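Local coordinates for protein transcriptional regulator, LacI family (Burkholderia phymatum, PDB 2RGY) that probably represses transcription as a LacI-family regulator, binding operator DNA as a dimer and responding to a small effector, likely a sugar, held by its periplasmic-binding-protein-like region, at the interface of chains A and B. Coordinates in Å, arbitrary orientation; residue numbers count along the deposited sequence, not the author numbering. Chains: chain A/B, Transcriptional regulator, LacI family.

Contact 1: the interface of chains A and B. Residues chain A 18, 41-45, 47, 59, 62; chain B 31, 35, 39-41, 43.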
# COMPACT_ATOMS: atom_id res chain seq x y z
N PHE A 18 -7.63 -1.99 0.13
CA PHE A 18 -6.48 -2.27 0.99
C PHE A 18 -5.22 -1.58 0.48
O PHE A 18 -4.19 -1.61 1.14
CB PHE A 18 -6.20 -3.77 1.06
CG PHE A 18 -7.24 -4.56 1.79
CD1 PHE A 18 -7.33 -4.49 3.18
CD2 PHE A 18 -8.12 -5.39 1.10
CE1 PHE A 18 -8.29 -5.25 3.88
CE2 PHE A 18 -9.09 -6.15 1.77
CZ PHE A 18 -9.17 -6.08 3.18
N VAL A 41 -10.02 -7.20 15.02
CA VAL A 41 -10.65 -6.41 13.99
C VAL A 41 -10.96 -7.27 12.77
O VAL A 41 -10.12 -8.05 12.31
CB VAL A 41 -9.74 -5.25 13.54
CG1 VAL A 41 -8.44 -5.80 13.02
CG2 VAL A 41 -10.43 -4.41 12.48
N VAL A 42 -12.18 -7.15 12.28
CA VAL A 42 -12.60 -7.86 11.09
C VAL A 42 -12.63 -6.77 10.03
O VAL A 42 -13.26 -5.73 10.23
CB VAL A 42 -14.01 -8.46 11.24
CG1 VAL A 42 -14.58 -8.79 9.87
CG2 VAL A 42 -13.94 -9.71 12.09
N VAL A 43 -11.95 -6.99 8.92
CA VAL A 43 -11.92 -5.99 7.86
C VAL A 43 -12.77 -6.42 6.67
O VAL A 43 -12.90 -7.61 6.38
CB VAL A 43 -10.48 -5.73 7.35
CG1 VAL A 43 -10.50 -4.60 6.31
CG2 VAL A 43 -9.58 -5.36 8.51
N ALA A 44 -13.35 -5.43 6.01
CA ALA A 44 -14.18 -5.68 4.85
C ALA A 44 -13.95 -4.54 3.85
O ALA A 44 -13.79 -3.39 4.25
CB ALA A 44 -15.63 -5.74 5.25
N THR A 45 -13.92 -4.87 2.57
CA THR A 45 -13.75 -3.87 1.53
C THR A 45 -14.78 -4.13 0.44
O THR A 45 -15.51 -5.12 0.50
CB THR A 45 -12.34 -3.91 0.92
OG1 THR A 45 -12.19 -2.81 0.02
CG2 THR A 45 -12.11 -5.23 0.16
N CYS A 47 -16.56 -5.48 -2.66
CA CYS A 47 -16.48 -6.68 -3.51
C CYS A 47 -17.70 -6.80 -4.44
O CYS A 47 -18.77 -6.26 -4.17
CB CYS A 47 -16.46 -7.96 -2.64
SG CYS A 47 -15.08 -8.13 -1.49
N ALA A 59 -21.03 -4.22 2.09
CA ALA A 59 -19.94 -4.58 2.98
C ALA A 59 -20.23 -4.18 4.42
O ALA A 59 -20.02 -4.98 5.34
CB ALA A 59 -18.66 -3.93 2.50
N PHE A 62 -22.75 -6.34 5.92
CA PHE A 62 -22.15 -7.65 6.16
C PHE A 62 -21.42 -7.65 7.51
O PHE A 62 -21.37 -8.67 8.19
CB PHE A 62 -21.16 -7.95 5.03
CG PHE A 62 -20.53 -9.31 5.11
CD1 PHE A 62 -21.32 -10.46 5.15
CD2 PHE A 62 -19.13 -9.46 5.10
CE1 PHE A 62 -20.75 -11.74 5.18
CE2 PHE A 62 -18.54 -10.73 5.12
CZ PHE A 62 -19.35 -11.88 5.17
N ASP B 31 -9.91 -11.73 1.78
CA ASP B 31 -11.23 -11.14 2.04
C ASP B 31 -12.23 -11.62 1.00
O ASP B 31 -13.36 -11.99 1.32
CB ASP B 31 -11.12 -9.60 2.01
CG ASP B 31 -12.48 -8.90 2.14
OD1 ASP B 31 -13.29 -9.31 3.00
OD2 ASP B 31 -12.73 -7.92 1.40
N ARG B 35 -15.56 -13.77 1.57
CA ARG B 35 -16.83 -13.10 1.32
C ARG B 35 -17.69 -14.02 0.45
O ARG B 35 -18.89 -14.16 0.68
CB ARG B 35 -16.62 -11.78 0.58
CG ARG B 35 -17.88 -10.95 0.48
CD ARG B 35 -18.17 -10.28 1.82
NE ARG B 35 -17.06 -9.41 2.21
CZ ARG B 35 -16.86 -8.18 1.75
NH1 ARG B 35 -17.71 -7.64 0.88
NH2 ARG B 35 -15.79 -7.50 2.14
N ARG B 39 -18.41 -15.42 4.78
CA ARG B 39 -17.70 -15.44 6.04
C ARG B 39 -16.70 -14.29 6.13
O ARG B 39 -16.43 -13.62 5.14
CB ARG B 39 -17.02 -16.80 6.24
CG ARG B 39 -18.06 -17.91 6.47
CD ARG B 39 -17.42 -19.29 6.60
NE ARG B 39 -18.39 -20.33 6.96
CZ ARG B 39 -19.15 -21.00 6.10
NH1 ARG B 39 -19.09 -20.76 4.80
NH2 ARG B 39 -19.95 -21.97 6.54
N HIS B 40 -16.15 -14.07 7.32
CA HIS B 40 -15.25 -12.95 7.55
C HIS B 40 -13.77 -13.25 7.83
O HIS B 40 -13.38 -14.39 8.09
CB HIS B 40 -15.78 -12.10 8.70
CG HIS B 40 -17.21 -11.68 8.55
ND1 HIS B 40 -18.26 -12.56 8.67
CD2 HIS B 40 -17.76 -10.47 8.32
CE1 HIS B 40 -19.40 -11.90 8.54
NE2 HIS B 40 -19.12 -10.63 8.33
N VAL B 41 -12.97 -12.20 7.78
CA VAL B 41 -11.55 -12.33 8.04
C VAL B 41 -11.12 -11.36 9.13
O VAL B 41 -11.48 -10.19 9.13
CB VAL B 41 -10.73 -12.04 6.77
CG1 VAL B 41 -11.03 -10.63 6.30
CG2 VAL B 41 -9.25 -12.20 7.05
N VAL B 43 -7.85 -9.72 10.72
CA VAL B 43 -6.45 -9.52 10.37
C VAL B 43 -5.63 -9.11 11.58
O VAL B 43 -6.12 -8.45 12.50
CB VAL B 43 -6.28 -8.42 9.29
CG1 VAL B 43 -4.81 -8.32 8.88
CG2 VAL B 43 -7.14 -8.76 8.08
O HOH W 1 -7.18 -8.29 15.08
O HOH W 2 -14.42 -9.95 6.36

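Contact 2: the interface of chains A and B. Residues chain A 18-19, 21, 24-25, 27; chain B 18-19, 21, 24-25, 27.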
# COMPACT_ATOMS: atom_id res chain seq x y z
N PHE A 18 -7.63 -1.99 0.13
CA PHE A 18 -6.48 -2.27 0.99
C PHE A 18 -5.22 -1.58 0.48
O PHE A 18 -4.19 -1.61 1.14
CB PHE A 18 -6.20 -3.77 1.06
CG PHE A 18 -7.24 -4.56 1.79
CD1 PHE A 18 -7.33 -4.49 3.18
CD2 PHE A 18 -8.12 -5.39 1.10
CE1 PHE A 18 -8.29 -5.25 3.88
CE2 PHE A 18 -9.09 -6.15 1.77
CZ PHE A 18 -9.17 -6.08 3.18
N PHE A 19 -5.31 -0.98 -0.71
CA PHE A 19 -4.15 -0.32 -1.30
C PHE A 19 -4.01 1.16 -1.02
O PHE A 19 -5.00 1.88 -0.92
CB PHE A 19 -4.15 -0.55 -2.81
CG PHE A 19 -4.20 -2.00 -3.19
CD1 PHE A 19 -5.40 -2.60 -3.57
CD2 PHE A 19 -3.04 -2.77 -3.14
CE1 PHE A 19 -5.45 -3.97 -3.90
CE2 PHE A 19 -3.06 -4.13 -3.47
CZ PHE A 19 -4.27 -4.73 -3.84
N SER A 21 -0.95 3.74 1.12
CA SER A 21 -0.51 3.81 2.51
C SER A 21 -1.51 4.56 3.40
O SER A 21 -1.46 4.47 4.62
CB SER A 21 0.87 4.47 2.59
OG SER A 21 0.86 5.77 2.02
N GLY A 24 -3.66 1.89 4.55
CA GLY A 24 -2.83 1.03 5.37
C GLY A 24 -2.70 1.63 6.76
O GLY A 24 -2.68 0.91 7.76
N THR A 25 -2.60 2.95 6.82
CA THR A 25 -2.47 3.66 8.09
C THR A 25 -3.71 3.46 8.96
O THR A 25 -3.62 3.24 10.17
CB THR A 25 -2.30 5.18 7.85
OG1 THR A 25 -1.13 5.39 7.04
CG2 THR A 25 -2.14 5.92 9.18
N LEU A 27 -5.84 0.96 8.72
CA LEU A 27 -5.88 -0.44 9.12
C LEU A 27 -4.92 -0.67 10.29
O LEU A 27 -5.28 -1.33 11.28
CB LEU A 27 -5.47 -1.35 7.96
CG LEU A 27 -6.24 -1.23 6.65
CD1 LEU A 27 -5.60 -2.12 5.61
CD2 LEU A 27 -7.70 -1.61 6.86
N PHE B 18 0.63 -3.92 6.82
CA PHE B 18 -0.48 -3.60 5.91
C PHE B 18 0.01 -2.82 4.70
O PHE B 18 -0.76 -2.58 3.77
CB PHE B 18 -1.54 -2.76 6.62
CG PHE B 18 -2.30 -3.50 7.67
CD1 PHE B 18 -3.26 -4.45 7.32
CD2 PHE B 18 -2.08 -3.23 9.03
CE1 PHE B 18 -4.00 -5.13 8.31
CE2 PHE B 18 -2.80 -3.89 10.03
CZ PHE B 18 -3.77 -4.85 9.67
N PHE B 19 1.28 -2.42 4.71
CA PHE B 19 1.83 -1.64 3.61
C PHE B 19 2.52 -2.43 2.51
O PHE B 19 3.15 -3.45 2.76
CB PHE B 19 2.79 -0.60 4.16
CG PHE B 19 2.18 0.30 5.19
CD1 PHE B 19 2.39 0.07 6.55
CD2 PHE B 19 1.36 1.36 4.80
CE1 PHE B 19 1.79 0.88 7.52
CE2 PHE B 19 0.75 2.18 5.76
CZ PHE B 19 0.97 1.95 7.12
N SER B 21 1.76 -3.05 -1.92
CA SER B 21 0.67 -3.67 -2.67
C SER B 21 0.74 -5.20 -2.64
O SER B 21 -0.23 -5.89 -2.95
CB SER B 21 0.67 -3.17 -4.12
OG SER B 21 1.90 -3.43 -4.76
N GLY B 24 -1.22 -6.00 0.29
CA GLY B 24 -2.58 -5.59 -0.01
C GLY B 24 -3.26 -6.66 -0.85
O GLY B 24 -4.45 -6.93 -0.69
N THR B 25 -2.50 -7.26 -1.76
CA THR B 25 -3.02 -8.30 -2.64
C THR B 25 -3.47 -9.52 -1.84
O THR B 25 -4.51 -10.11 -2.09
CB THR B 25 -1.94 -8.76 -3.65
OG1 THR B 25 -1.52 -7.62 -4.42
CG2 THR B 25 -2.50 -9.83 -4.58
N LEU B 27 -4.31 -9.53 1.34
CA LEU B 27 -5.47 -9.14 2.14
C LEU B 27 -6.72 -9.16 1.26
O LEU B 27 -7.76 -9.68 1.66
CB LEU B 27 -5.29 -7.73 2.72
CG LEU B 27 -4.05 -7.46 3.56
CD1 LEU B 27 -4.01 -5.99 3.93
CD2 LEU B 27 -4.06 -8.32 4.82

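Contact 1: the interface of chains A and B
Two edge strands, 40-44 of each chain, meet antiparallel across the two-fold axis of a LacI-family dimer, and helix 21-36 of chain B adds its side chains at one end. A:Val43 N donates to B:Val41 O at 3.2 Å, nearly along the C=O axis. B:Val43 N and A:Val41 O form the twin bond. Within each pair the second backbone link runs through a water: water 2 joins B:Val41 N and A:Val43 O, water 1 joins A:Val41 N and B:Val43 O. B:His40 lies flat against the A:Phe62 ring, planes 9° apart and centroids 3.8 Å apart, with NE2 over the centre of the phenyl face. The same NE2 gives its N-H to the backbone A:Phe62 O at 3.0 Å. This bond is nearly straight (168° at H), but its donor sits above the carbonyl plane, not on a lone pair. It fixes the imidazole rotation and would favour hydrogen on NE2. B:Arg35 has CG anti to the backbone N (chi1 -171°) and then bends at chi2 and chi3. These bends lay CD over the other face of A:Phe62, 3.8 Å from the ring centroid, so imidazole and arginine sandwich the phenyl. B:Arg35 NH2 reaches an in-plane lone pair of A:Thr45 O at 2.9 Å. A:Cys47 SG sits over one guanidinium face, toward the rim. B:Asp31 OD1 takes NH2 on its syn lone pair at 3.2 Å, steadying the arginine, and the salt bridge between them would offset its charge. A:Phe18, in the loop before helix 21-36, sets CE2 4.0 Å from B:Asp31 CB. The other chain A partners span strand 40-44, the loop after it and helix 52-65, and a twin exists with the chains exchanged.

Contact 2: the interface of chains A and B
This patch is an apolar, two-fold symmetric seam between the start of helix 21-36 in each chain and the loop just before it that carries Phe18 and Phe19. No hydrogen bond or salt bridge crosses it; packing carries the contact.

The first kind of contact is aliphatic carbon on an aromatic face. B:Leu27 CB stands over the centre of the A:Phe18 ring, 3.8 Å from its centroid. The leucine has CG anti to its carbonyl carbon (chi1 -56°), and its CD1 branch comes to 3.7 Å from A:Phe18 CD1. The two side chains cross obliquely. A:Leu27 covers B:Phe18 in the same way. Each phenyl also meets a leucine of its own chain: A:Leu27 CD1 lies in plane at the edge of the A:Phe18 ring. The two leucines and two Phe18 rings thus interlock across the axis.

The second kind is an aromatic edge against helix backbone. A:Phe19 has CG anti to its carbonyl carbon (chi1 -56°) and chi2 of 100°, and turns its CD2, CE2 and CZ rim toward the first turn of the B helix. CE2 lies 3.4 Å from B:Ser21 O and 3.8 Å from B:Gly24 CA. With no side chain on B:Gly24, the ring edge can come close to the main chain. B:Ser21 CA and B:Thr25 OG1 lie at the ring edge, in its plane. B:Phe19 makes the twin contact.

The threonine hydroxyl and the serine carbonyl beside the ring are paired within one chain. B:Thr25 OG1 donates to B:Ser21 O at 2.6 Å, in the carbonyl plane. The hydroxyl is thereby turned back to its own helix, and the same bond recurs in chain A.

The seam packs each helix start against the phenylalanine loop of the other subunit and so probably supports the dimer expected for this family.

The centres of contact 1 and contact 2 lie about 13 Å apart, and the two form neighbouring stretches of one symmetric dimer interface. A:Phe18 belongs to both. Its ring lies between the two patches and touches B:Asp31 in contact 1 and B:Leu27 in contact 2. Helix 21-36 of chain B also runs through both. Along it the contacts change from apolar packing at its start to charged and polar ones in its later turns, beside the paired strands. Together they should fix how the two subunits are set against each other, as would be expected for a regulator that binds DNA as a dimer.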